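Local coordinates for De novo designed protein Foldit4 (Synthetic construct, PDB 6WI5), which has no known natural function, being a de novo designed protein that folds as a ferredoxin-like two-layer alpha/beta sandwich, at residues V3-I9 with E81-T87; S34-V39 with H51-H56. All blocks are in the same frame, centred on the assembly; numbering follows the deposited sequence.

Contact 1 (V3-I9 with E81-T87)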
ATOM      1  N   VAL A   3       6.884   9.924  -9.010  1.00 24.10           N
ATOM      2  CA  VAL A   3       6.034   8.765  -9.259  1.00 21.64           C
ATOM      3  C   VAL A   3       5.014   8.679  -8.134  1.00 26.32           C
ATOM      4  O   VAL A   3       5.369   8.807  -6.955  1.00 24.80           O
ATOM      5  CB  VAL A   3       6.855   7.468  -9.354  1.00 25.50           C
ATOM      6  CG1 VAL A   3       5.949   6.288  -9.672  1.00 26.42           C
ATOM      7  CG2 VAL A   3       7.950   7.606 -10.399  1.00 32.86           C
ATOM      8  N   VAL A   4       3.750   8.469  -8.493  1.00 17.40           N
ATOM      9  CA  VAL A   4       2.668   8.301  -7.530  1.00 18.33           C
ATOM     10  C   VAL A   4       2.079   6.912  -7.718  1.00 25.86           C
ATOM     11  O   VAL A   4       1.711   6.535  -8.836  1.00 21.50           O
ATOM     12  CB  VAL A   4       1.582   9.379  -7.693  1.00 25.65           C
ATOM     13  CG1 VAL A   4       0.465   9.159  -6.684  1.00 26.05           C
ATOM     14  CG2 VAL A   4       2.180  10.767  -7.541  1.00 38.09           C
ATOM     15  N   VAL A   5       1.993   6.152  -6.629  1.00 19.47           N
ATOM     16  CA  VAL A   5       1.409   4.817  -6.640  1.00 19.62           C
ATOM     17  C   VAL A   5       0.264   4.787  -5.641  1.00 23.89           C
ATOM     18  O   VAL A   5       0.425   5.213  -4.492  1.00 25.05           O
ATOM     19  CB  VAL A   5       2.448   3.732  -6.310  1.00 27.69           C
ATOM     20  CG1 VAL A   5       1.774   2.369  -6.209  1.00 27.39           C
ATOM     21  CG2 VAL A   5       3.526   3.708  -7.367  1.00 21.53           C
ATOM     22  N   GLU A   6      -0.887   4.291  -6.083  1.00 19.28           N
ATOM     23  CA  GLU A   6      -2.060   4.138  -5.236  1.00 18.60           C
ATOM     24  C   GLU A   6      -2.415   2.661  -5.163  1.00 24.25           C
ATOM     25  O   GLU A   6      -2.628   2.019  -6.195  1.00 24.67           O
ATOM     26  CB  GLU A   6      -3.238   4.949  -5.777  1.00 23.96           C
ATOM     27  CG  GLU A   6      -2.886   6.390  -6.099  1.00 31.48           C
ATOM     28  CD  GLU A   6      -3.943   7.071  -6.943  1.00 64.75           C
ATOM     29  OE1 GLU A   6      -4.989   7.464  -6.387  1.00 75.54           O
ATOM     30  OE2 GLU A   6      -3.732   7.197  -8.167  1.00 40.74           O
ATOM     31  N   ILE A   7      -2.465   2.126  -3.947  1.00 20.80           N
ATOM     32  CA  ILE A   7      -2.729   0.713  -3.712  1.00 20.43           C
ATOM     33  C   ILE A   7      -4.050   0.593  -2.968  1.00 26.80           C
ATOM     34  O   ILE A   7      -4.228   1.206  -1.910  1.00 28.17           O
ATOM     35  CB  ILE A   7      -1.592   0.048  -2.918  1.00 23.08           C
ATOM     36  CG1 ILE A   7      -0.246   0.306  -3.595  1.00 28.20           C
ATOM     37  CG2 ILE A   7      -1.840  -1.447  -2.782  1.00 21.32           C
ATOM     38  CD1 ILE A   7       0.932  -0.254  -2.833  1.00 31.12           C
ATOM     39  N   ARG A   8      -4.972  -0.188  -3.521  1.00 21.88           N
ATOM     40  CA  ARG A   8      -6.274  -0.433  -2.912  1.00 22.93           C
ATOM     41  C   ARG A   8      -6.349  -1.898  -2.509  1.00 22.35           C
ATOM     42  O   ARG A   8      -6.167  -2.784  -3.350  1.00 26.47           O
ATOM     43  CB  ARG A   8      -7.408  -0.083  -3.874  1.00 32.46           C
ATOM     44  CG  ARG A   8      -8.797  -0.277  -3.284  1.00 33.38           C
ATOM     45  CD  ARG A   8      -9.870  -0.109  -4.346  1.00 46.76           C
ATOM     46  NE  ARG A   8      -9.783  -1.145  -5.373  1.00 57.49           N
ATOM     47  CZ  ARG A   8     -10.531  -1.173  -6.470  1.00 65.00           C
ATOM     48  NH1 ARG A   8     -11.423  -0.218  -6.692  1.00 56.43           N
ATOM     49  NH2 ARG A   8     -10.385  -2.155  -7.350  1.00 61.99           N
ATOM     50  N   ILE A   9      -6.617  -2.149  -1.230  1.00 22.29           N
ATOM     51  CA  ILE A   9      -6.638  -3.497  -0.676  1.00 20.62           C
ATOM     52  C   ILE A   9      -8.029  -3.762  -0.120  1.00 28.21           C
ATOM     53  O   ILE A   9      -8.501  -3.030   0.759  1.00 27.26           O
ATOM     54  CB  ILE A   9      -5.573  -3.676   0.417  1.00 23.86           C
ATOM     55  CG1 ILE A   9      -4.215  -3.185  -0.083  1.00 29.50           C
ATOM     56  CG2 ILE A   9      -5.498  -5.135   0.852  1.00 23.68           C
ATOM     57  CD1 ILE A   9      -3.400  -2.494   0.977  1.00 26.25           C
ATOM     58  N   GLU A  81      -7.540  -9.026  -2.319  1.00 39.72           N
ATOM     59  CA  GLU A  81      -7.722  -8.382  -3.614  1.00 34.19           C
ATOM     60  C   GLU A  81      -7.017  -7.030  -3.577  1.00 29.18           C
ATOM     61  O   GLU A  81      -7.358  -6.174  -2.755  1.00 30.36           O
ATOM     62  CB  GLU A  81      -9.209  -8.219  -3.920  1.00 47.14           C
ATOM     63  CG  GLU A  81      -9.615  -8.580  -5.338  1.00 63.53           C
ATOM     64  CD  GLU A  81     -11.117  -8.498  -5.546  1.00 76.07           C
ATOM     65  OE1 GLU A  81     -11.860  -9.188  -4.815  1.00 73.72           O
ATOM     66  OE2 GLU A  81     -11.554  -7.735  -6.433  1.00 77.80           O
ATOM     67  N   VAL A  82      -6.040  -6.849  -4.463  1.00 29.02           N
ATOM     68  CA  VAL A  82      -5.210  -5.652  -4.498  1.00 22.90           C
ATOM     69  C   VAL A  82      -5.255  -5.057  -5.898  1.00 25.00           C
ATOM     70  O   VAL A  82      -5.160  -5.782  -6.895  1.00 28.80           O
ATOM     71  CB  VAL A  82      -3.752  -5.959  -4.093  1.00 27.02           C
ATOM     72  CG1 VAL A  82      -2.923  -4.687  -4.090  1.00 26.19           C
ATOM     73  CG2 VAL A  82      -3.708  -6.636  -2.733  1.00 26.19           C
ATOM     74  N   GLU A  83      -5.401  -3.737  -5.971  1.00 21.09           N
ATOM     75  CA  GLU A  83      -5.331  -3.004  -7.228  1.00 25.64           C
ATOM     76  C   GLU A  83      -4.272  -1.921  -7.088  1.00 21.85           C
ATOM     77  O   GLU A  83      -4.262  -1.184  -6.097  1.00 23.62           O
ATOM     78  CB  GLU A  83      -6.682  -2.381  -7.592  1.00 27.72           C
ATOM     79  CG  GLU A  83      -6.725  -1.770  -8.988  1.00 41.39           C
ATOM     80  CD  GLU A  83      -8.030  -1.052  -9.281  1.00 59.34           C
ATOM     81  OE1 GLU A  83      -8.323  -0.045  -8.602  1.00 62.83           O
ATOM     82  OE2 GLU A  83      -8.765  -1.500 -10.186  1.00 69.41           O
ATOM     83  N   VAL A  84      -3.381  -1.830  -8.072  1.00 21.36           N
ATOM     84  CA  VAL A  84      -2.255  -0.904  -8.035  1.00 20.02           C
ATOM     85  C   VAL A  84      -2.379   0.056  -9.208  1.00 19.03           C
ATOM     86  O   VAL A  84      -2.531  -0.376 -10.357  1.00 22.03           O
ATOM     87  CB  VAL A  84      -0.908  -1.647  -8.082  1.00 22.43           C
ATOM     88  CG1 VAL A  84       0.246  -0.654  -8.065  1.00 26.30           C
ATOM     89  CG2 VAL A  84      -0.800  -2.619  -6.916  1.00 24.65           C
ATOM     90  N   ARG A  85      -2.307   1.352  -8.917  1.00 14.23           N
ATOM     91  CA  ARG A  85      -2.361   2.395  -9.935  1.00 17.35           C
ATOM     92  C   ARG A  85      -1.110   3.250  -9.808  1.00 21.45           C
ATOM     93  O   ARG A  85      -0.858   3.827  -8.746  1.00 21.38           O
ATOM     94  CB  ARG A  85      -3.622   3.250  -9.786  1.00 21.16           C
ATOM     95  CG  ARG A  85      -3.864   4.183 -10.956  1.00 33.33           C
ATOM     96  CD  ARG A  85      -5.277   4.739 -10.943  1.00 43.33           C
ATOM     97  NE  ARG A  85      -5.482   5.701  -9.866  1.00 57.67           N
ATOM     98  CZ  ARG A  85      -6.609   6.381  -9.680  1.00 69.11           C
ATOM     99  NH1 ARG A  85      -6.711   7.239  -8.674  1.00 59.81           N
ATOM    100  NH2 ARG A  85      -7.636   6.202 -10.501  1.00 64.34           N
ATOM    101  N   THR A  86      -0.332   3.327 -10.884  1.00 17.80           N
ATOM    102  CA  THR A  86       0.940   4.038 -10.896  1.00 16.03           C
ATOM    103  C   THR A  86       0.878   5.161 -11.920  1.00 23.33           C
ATOM    104  O   THR A  86       0.526   4.926 -13.079  1.00 20.78           O
ATOM    105  CB  THR A  86       2.097   3.092 -11.227  1.00 23.88           C
ATOM    106  OG1 THR A  86       2.100   1.997 -10.305  1.00 30.55           O
ATOM    107  CG2 THR A  86       3.426   3.830 -11.141  1.00 28.20           C
ATOM    108  N   THR A  87       1.230   6.373 -11.497  1.00 20.04           N
ATOM    109  CA  THR A  87       1.172   7.549 -12.355  1.00 16.60           C
ATOM    110  C   THR A  87       2.569   8.131 -12.511  1.00 26.15           C
ATOM    111  O   THR A  87       3.237   8.425 -11.514  1.00 20.69           O
ATOM    112  CB  THR A  87       0.224   8.606 -11.786  1.00 24.83           C
ATOM    113  OG1 THR A  87      -1.075   8.033 -11.591  1.00 26.15           O
ATOM    114  CG2 THR A  87       0.115   9.794 -12.735  1.00 27.82           C
TER
HETATM  115  O   HOH W   1      -1.410   6.750  -9.386  1.00 25.32           O
HETATM  116  O   HOH W   2      -8.537  -3.976  -4.473  1.00 38.90           O

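Contact 2 (S34-V39 with H51-H56)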
ATOM      1  N   SER A  34      12.437   9.474   3.226  1.00 63.89           N
ATOM      2  CA  SER A  34      12.034  10.448   2.223  1.00 59.44           C
ATOM      3  C   SER A  34      10.757  10.052   1.495  1.00 65.63           C
ATOM      4  O   SER A  34      10.207  10.870   0.751  1.00 49.31           O
ATOM      5  CB  SER A  34      13.161  10.648   1.206  1.00 62.07           C
ATOM      6  OG  SER A  34      13.476   9.429   0.552  1.00 57.84           O
ATOM      7  N   VAL A  35      10.276   8.830   1.696  1.00 58.37           N
ATOM      8  CA  VAL A  35       9.086   8.345   1.008  1.00 42.49           C
ATOM      9  C   VAL A  35       7.845   8.911   1.686  1.00 33.78           C
ATOM     10  O   VAL A  35       7.654   8.749   2.897  1.00 30.47           O
ATOM     11  CB  VAL A  35       9.060   6.810   0.990  1.00 45.11           C
ATOM     12  CG1 VAL A  35       7.732   6.309   0.459  1.00 29.00           C
ATOM     13  CG2 VAL A  35      10.210   6.269   0.151  1.00 44.05           C
ATOM     14  N   GLU A  36       6.999   9.574   0.904  1.00 27.89           N
ATOM     15  CA  GLU A  36       5.745  10.127   1.399  1.00 25.69           C
ATOM     16  C   GLU A  36       4.648   9.077   1.277  1.00 30.46           C
ATOM     17  O   GLU A  36       4.468   8.482   0.211  1.00 27.03           O
ATOM     18  CB  GLU A  36       5.381  11.387   0.612  1.00 29.48           C
ATOM     19  CG  GLU A  36       4.125  12.100   1.071  1.00 52.49           C
ATOM     20  CD  GLU A  36       3.887  13.385   0.299  1.00 58.00           C
ATOM     21  OE1 GLU A  36       4.790  13.797  -0.462  1.00 51.66           O
ATOM     22  OE2 GLU A  36       2.801  13.982   0.451  1.00 76.26           O
ATOM     23  N   VAL A  37       3.924   8.843   2.370  1.00 25.70           N
ATOM     24  CA  VAL A  37       2.895   7.808   2.404  1.00 21.81           C
ATOM     25  C   VAL A  37       1.666   8.346   3.128  1.00 29.41           C
ATOM     26  O   VAL A  37       1.781   9.063   4.127  1.00 29.81           O
ATOM     27  CB  VAL A  37       3.414   6.511   3.067  1.00 26.95           C
ATOM     28  CG1 VAL A  37       3.801   6.754   4.524  1.00 28.83           C
ATOM     29  CG2 VAL A  37       2.382   5.400   2.955  1.00 18.62           C
ATOM     30  N   HIS A  38       0.488   8.013   2.603  1.00 23.74           N
ATOM     31  CA  HIS A  38      -0.786   8.323   3.235  1.00 30.83           C
ATOM     32  C   HIS A  38      -1.673   7.088   3.176  1.00 31.57           C
ATOM     33  O   HIS A  38      -1.729   6.405   2.149  1.00 27.19           O
ATOM     34  CB  HIS A  38      -1.493   9.506   2.555  1.00 39.43           C
ATOM     35  CG  HIS A  38      -0.739  10.798   2.641  1.00 58.52           C
ATOM     36  ND1 HIS A  38       0.221  11.162   1.723  1.00 64.38           N
ATOM     37  CD2 HIS A  38      -0.808  11.813   3.536  1.00 62.49           C
ATOM     38  CE1 HIS A  38       0.712  12.345   2.046  1.00 61.88           C
ATOM     39  NE2 HIS A  38       0.105  12.761   3.144  1.00 67.01           N
ATOM     40  N   VAL A  39      -2.361   6.804   4.278  1.00 23.43           N
ATOM     41  CA  VAL A  39      -3.202   5.621   4.404  1.00 23.01           C
ATOM     42  C   VAL A  39      -4.623   6.059   4.725  1.00 32.75           C
ATOM     43  O   VAL A  39      -4.836   6.931   5.575  1.00 33.86           O
ATOM     44  CB  VAL A  39      -2.666   4.660   5.486  1.00 32.16           C
ATOM     45  CG1 VAL A  39      -3.578   3.453   5.629  1.00 30.01           C
ATOM     46  CG2 VAL A  39      -1.249   4.221   5.149  1.00 30.82           C
ATOM     47  N   HIS A  51      -6.607   2.094   1.442  1.00 21.95           N
ATOM     48  CA  HIS A  51      -6.016   2.849   0.344  1.00 22.51           C
ATOM     49  C   HIS A  51      -4.676   3.408   0.799  1.00 30.21           C
ATOM     50  O   HIS A  51      -4.608   4.125   1.802  1.00 28.90           O
ATOM     51  CB  HIS A  51      -6.942   3.976  -0.111  1.00 21.20           C
ATOM     52  CG  HIS A  51      -8.210   3.496  -0.748  1.00 36.22           C
ATOM     53  ND1 HIS A  51      -8.480   3.667  -2.088  1.00 40.16           N
ATOM     54  CD2 HIS A  51      -9.276   2.843  -0.228  1.00 38.22           C
ATOM     55  CE1 HIS A  51      -9.662   3.144  -2.366  1.00 46.18           C
ATOM     56  NE2 HIS A  51     -10.165   2.638  -1.256  1.00 38.95           N
ATOM     57  N   VAL A  52      -3.618   3.078   0.062  1.00 25.17           N
ATOM     58  CA  VAL A  52      -2.266   3.542   0.352  1.00 20.98           C
ATOM     59  C   VAL A  52      -1.783   4.346  -0.845  1.00 27.44           C
ATOM     60  O   VAL A  52      -1.755   3.833  -1.971  1.00 26.66           O
ATOM     61  CB  VAL A  52      -1.309   2.377   0.643  1.00 25.61           C
ATOM     62  CG1 VAL A  52       0.057   2.903   1.056  1.00 29.07           C
ATOM     63  CG2 VAL A  52      -1.885   1.461   1.713  1.00 28.51           C
ATOM     64  N   ARG A  53      -1.401   5.596  -0.607  1.00 21.82           N
ATOM     65  CA  ARG A  53      -0.824   6.449  -1.637  1.00 19.47           C
ATOM     66  C   ARG A  53       0.621   6.763  -1.278  1.00 21.49           C
ATOM     67  O   ARG A  53       0.907   7.203  -0.159  1.00 22.40           O
ATOM     68  CB  ARG A  53      -1.625   7.741  -1.807  1.00 26.22           C
ATOM     69  CG  ARG A  53      -1.154   8.589  -2.976  1.00 35.28           C
ATOM     70  CD  ARG A  53      -2.061   9.784  -3.208  1.00 43.10           C
ATOM     71  NE  ARG A  53      -2.125  10.658  -2.043  1.00 65.81           N
ATOM     72  CZ  ARG A  53      -1.223  11.592  -1.759  1.00 77.14           C
ATOM     73  NH1 ARG A  53      -0.178  11.769  -2.556  1.00 66.87           N
ATOM     74  NH2 ARG A  53      -1.362  12.346  -0.677  1.00 84.64           N
ATOM     75  N   ILE A  54       1.525   6.532  -2.225  1.00 21.55           N
ATOM     76  CA  ILE A  54       2.959   6.701  -2.022  1.00 25.48           C
ATOM     77  C   ILE A  54       3.498   7.600  -3.123  1.00 28.51           C
ATOM     78  O   ILE A  54       3.212   7.378  -4.305  1.00 23.46           O
ATOM     79  CB  ILE A  54       3.696   5.348  -2.018  1.00 25.33           C
ATOM     80  CG1 ILE A  54       3.202   4.471  -0.868  1.00 24.54           C
ATOM     81  CG2 ILE A  54       5.193   5.554  -1.916  1.00 25.61           C
ATOM     82  CD1 ILE A  54       3.801   3.084  -0.861  1.00 43.49           C
ATOM     83  N   ARG A  55       4.274   8.611  -2.739  1.00 19.73           N
ATOM     84  CA  ARG A  55       4.887   9.539  -3.680  1.00 21.84           C
ATOM     85  C   ARG A  55       6.398   9.527  -3.490  1.00 29.48           C
ATOM     86  O   ARG A  55       6.885   9.568  -2.355  1.00 26.38           O
ATOM     87  CB  ARG A  55       4.345  10.961  -3.495  1.00 31.24           C
ATOM     88  CG  ARG A  55       2.901  11.156  -3.927  1.00 47.78           C
ATOM     89  CD  ARG A  55       2.684  12.581  -4.420  1.00 45.85           C
ATOM     90  NE  ARG A  55       3.074  13.571  -3.421  1.00 54.74           N
ATOM     91  CZ  ARG A  55       2.239  14.440  -2.861  1.00 70.55           C
ATOM     92  NH1 ARG A  55       0.961  14.456  -3.213  1.00 55.73           N
ATOM     93  NH2 ARG A  55       2.683  15.302  -1.956  1.00 66.66           N
ATOM     94  N   HIS A  56       7.134   9.473  -4.600  1.00 26.66           N
ATOM     95  CA  HIS A  56       8.590   9.487  -4.552  1.00 27.98           C
ATOM     96  C   HIS A  56       9.124   9.895  -5.917  1.00 30.64           C
ATOM     97  O   HIS A  56       8.426   9.809  -6.931  1.00 30.69           O
ATOM     98  CB  HIS A  56       9.153   8.123  -4.139  1.00 25.18           C
ATOM     99  CG  HIS A  56      10.554   8.183  -3.609  1.00 32.32           C
ATOM    100  ND1 HIS A  56      11.628   7.654  -4.287  1.00 41.31           N
ATOM    101  CD2 HIS A  56      11.049   8.713  -2.466  1.00 46.87           C
ATOM    102  CE1 HIS A  56      12.731   7.853  -3.581  1.00 44.74           C
ATOM    103  NE2 HIS A  56      12.405   8.492  -2.475  1.00 41.47           N
TER
HETATM  104  O   HOH W   3       1.372  10.333  -0.396  1.00 38.27           O

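Contact 1 (V3-I9 with E81-T87)
Glu6 and Arg85 stretch out together across the seam between residues 3-9 of strand 3-11 and edge strand 81-87, in an antiparallel sheet with ferredoxin-like topology. Arg85 grips the carboxylate side-on: NE reaches Glu6 OE2 at 2.9 Å and NH1 reaches Glu6 OE1 at 2.9 Å. The carboxylate sits at the guanidinium edge, but the two planes are turned 46° apart, and while OE1 is met on its syn side, OE2 is approached from above the carboxylate plane. A bend at chi3 of Arg85 (71°) brings this edge back to Glu6. An alanine in place of Glu6 is likely to leave the Arg85 guanidinium without this mate and freer to swing. The next charged pair is built differently: Arg8 and Glu83 stack, their planes 17° apart, with Glu83 OE1 over the middle of the guanidinium, 3.2 Å from Arg8 NH2. No N-H points at that oxygen, so charge alone holds it. Beneath, on the face packed against helix 59-76, Ile7 CG2 lies 3.7 Å from Val82 CG1, and Val5 CG1 meets Val84 CG1 at 3.9 Å. Val5 also lies alongside Thr86 there and touches Ile62 and Val66. Back at Arg8, a water accepts from NE at 3.2 Å and donates to the same residue's backbone O at 2.9 Å.

Contact 2 (S34-V39 with H51-H56)
Val35 CG1 presses on Ile54 CG2 at 3.6 Å, the side chains slanting across each other just before strand 36-44 begins, at the mouth of the hairpin 36-44/47-56. Further along, Val37 CG2 reaches diagonally to Val52 CG1 at 3.9 Å; chi1 of 62° puts Val37 CG1 between the backbone N and carbonyl carbon, leaving CG2 anti to N and directed at Val52. The other face is polar and looser, with His38 exposed to solvent and Glu36, Arg53 and Arg55 partly so. Glu36 OE2 sits over the face of the Arg55 guanidinium, 2.7 Å from Arg55 NH2, in a salt bridge whose two planes stand nearly perpendicular, 83° apart. His38 and Arg53 lie alongside with ring and guanidinium only 17° from parallel; Arg53 NH2 hovers over the imidazole face, 3.1 Å from His38 ND1, yet makes no hydrogen bond to it. A water lies near ND1 in the ring plane and donates to Arg53 O. At the open end, Ser34 OG makes a weak bond to His56 NE2 and a stronger one to Ser32. Below the apolar face, helix 17-31 takes Val35 and Val37 on Val28, helix 59-76 receives Ile54 on Ile62 and Ile69, and strand 3-11 flanks 51-56.

In the fold
Contact 1 and contact 2 are the two outer seams of one sheet, their centres 10 Å apart, and the pairing of strand 3-11 with strand 47-56 joins them. Val3 N reaches His56 O at 2.6 Å and Ile7 N reaches Val52 O at 2.7 Å, both probable hydrogen bonds of that central seam. On the polar face the two contacts also pack: Val4 CG2 touches Arg55 CD at 3.6 Å and Arg8 CG touches His51 CE1 at 3.6 Å. The hairpin of contact 2 lies wholly within the part of the chain that contact 1 brings together, so it pairs locally while the last strand returns to the first. One helix residue, Ile62, is shared by both contacts.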